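Local coordinates for PixA inclusion body protein (Burkholderia cenocepacia, PDB 4LZK) that is of unknown function but belongs to the PixA family of bacterial inclusion body proteins, and packs against further copies of itself in the crystal, at the interface of chains A and B. Coordinates in Å, arbitrary orientation; residue numbers count along the deposited sequence, not the author numbering. Chains: chain A/B, PixA inclusion body protein.

The interface of chains A and B. Residues chain A 105-107, 157, 181; chain B 15, 62, 76-77, 187.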
# COMPACT_ATOMS: atom_id res chain seq x y z
N TYR A 105 9.17 -14.98 -18.46
CA TYR A 105 10.09 -15.47 -17.47
C TYR A 105 9.56 -16.68 -16.73
O TYR A 105 10.34 -17.59 -16.40
CB TYR A 105 10.35 -14.35 -16.43
CG TYR A 105 11.46 -14.62 -15.41
CD1 TYR A 105 12.76 -14.45 -15.74
CD2 TYR A 105 11.17 -15.00 -14.11
CE1 TYR A 105 13.78 -14.67 -14.83
CE2 TYR A 105 12.17 -15.26 -13.16
CZ TYR A 105 13.48 -15.04 -13.51
OH TYR A 105 14.49 -15.28 -12.63
N SER A 106 8.29 -16.61 -16.29
CA SER A 106 7.64 -17.72 -15.61
C SER A 106 6.21 -17.80 -16.02
O SER A 106 5.66 -16.86 -16.56
CB SER A 106 7.66 -17.56 -14.11
OG SER A 106 8.97 -17.68 -13.53
N GLY A 107 5.60 -18.97 -15.84
CA GLY A 107 4.13 -19.01 -15.87
C GLY A 107 3.59 -19.31 -17.23
O GLY A 107 4.32 -19.81 -18.09
N TYR A 157 4.86 -14.23 -15.51
CA TYR A 157 5.85 -13.26 -15.06
C TYR A 157 6.67 -12.91 -16.31
O TYR A 157 7.02 -13.83 -17.10
CB TYR A 157 6.79 -13.78 -13.97
CG TYR A 157 6.13 -14.22 -12.68
CD1 TYR A 157 4.76 -14.08 -12.44
CD2 TYR A 157 6.88 -14.92 -11.74
CE1 TYR A 157 4.19 -14.58 -11.26
CE2 TYR A 157 6.31 -15.35 -10.58
CZ TYR A 157 4.99 -15.24 -10.36
OH TYR A 157 4.53 -15.79 -9.17
N VAL A 181 11.80 -8.30 -13.44
CA VAL A 181 10.79 -9.28 -13.66
C VAL A 181 9.46 -8.71 -13.02
O VAL A 181 9.50 -8.18 -11.90
CB VAL A 181 11.12 -10.62 -13.04
CG1 VAL A 181 9.86 -11.51 -13.15
CG2 VAL A 181 12.30 -11.29 -13.76
N LYS B 15 17.88 -17.66 -15.14
CA LYS B 15 16.91 -17.98 -14.11
C LYS B 15 17.39 -19.12 -13.26
O LYS B 15 17.87 -20.11 -13.77
CB LYS B 15 15.59 -18.31 -14.79
CG LYS B 15 14.45 -18.59 -13.83
CD LYS B 15 13.12 -18.75 -14.56
CE LYS B 15 12.00 -19.07 -13.55
NZ LYS B 15 10.78 -19.46 -14.28
N GLY B 62 10.95 -12.14 -9.69
CA GLY B 62 9.74 -12.85 -9.79
C GLY B 62 9.14 -13.16 -8.43
O GLY B 62 8.29 -14.02 -8.31
N LEU B 76 5.57 -16.37 -6.00
CA LEU B 76 6.94 -16.81 -6.29
C LEU B 76 7.01 -17.71 -7.58
O LEU B 76 6.01 -17.88 -8.30
CB LEU B 76 7.65 -17.46 -5.08
CG LEU B 76 7.18 -18.82 -4.60
CD1 LEU B 76 8.00 -19.32 -3.40
CD2 LEU B 76 5.78 -18.71 -4.15
N ASN B 77 8.21 -18.18 -7.86
CA ASN B 77 8.44 -18.99 -9.10
C ASN B 77 8.37 -20.44 -8.70
O ASN B 77 8.90 -20.83 -7.65
CB ASN B 77 9.78 -18.70 -9.71
CG ASN B 77 10.04 -17.23 -9.95
OD1 ASN B 77 9.59 -16.68 -10.97
ND2 ASN B 77 10.72 -16.58 -9.00
N ALA B 187 4.08 -19.50 -10.02
CA ALA B 187 3.91 -19.63 -11.47
C ALA B 187 5.20 -20.16 -12.09
O ALA B 187 5.19 -20.91 -13.06
CB ALA B 187 3.58 -18.28 -12.06
OXT ALA B 187 6.29 -19.81 -11.65
O HOH W 1 11.11 -9.21 -9.37
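The ring of A:Tyr105 is held between one residue of each chain. On one face lies the side chain of B:Lys15, whose CD sits 4.0 Å from the ring centroid of A:Tyr105, displaced toward the rim in a CH-pi contact; on the opposite face a methyl of A:Val181, CG2, stands over the ring centre. The amide oxygen OD1 of B:Asn77 comes up at the ring edge, in plane, with the amide turned 67° from the ring. The second ring, A:Tyr157, receives the methyl CB of B:Ala187 on one face, also toward the rim, and meets the B:Leu76 carbonyl at its edge.

B:Lys15 runs out fully extended, with CG anti to the backbone N (chi1 -177°), which lays its methylenes along the A:Tyr105 face and delivers the amine to the backbone beyond. There B:Lys15 NZ donates to A:Tyr105 O at 2.9 Å, tilted somewhat from the carbonyl plane. B:Lys15 NZ also donates to the hydroxyl OG of A:Ser106 at 2.6 Å. That hydroxyl in turn donates to OD1 of B:Asn77 at 2.8 Å, making a relay from amine through hydroxyl to amide in which A:Ser106 is gripped by two residues of chain B. The phenol OH of A:Tyr157 donates to B:Leu76 O at 2.7 Å, approaching from above the carbonyl plane, 41° out of it, rather than along a lone pair.

On the far side of the A:Tyr105 ring from B:Lys15, the other A:Val181 methyl, CG1, rests 3.6 Å from B:Gly62 CA, and a water bridges A:Val181 O to B:Gly62 N, 3.0 Å from that nitrogen.

Strand residues of A and the turn after strand 96-105 thus meet the N-terminal segment, loops, the end of strand 74-76 and the C-terminus of B in an asymmetric patch hiding 295 Å². It joins two copies within the deposited hexamer; whether that assembly forms in the cell, or serves inclusion formation, the structure alone does not show.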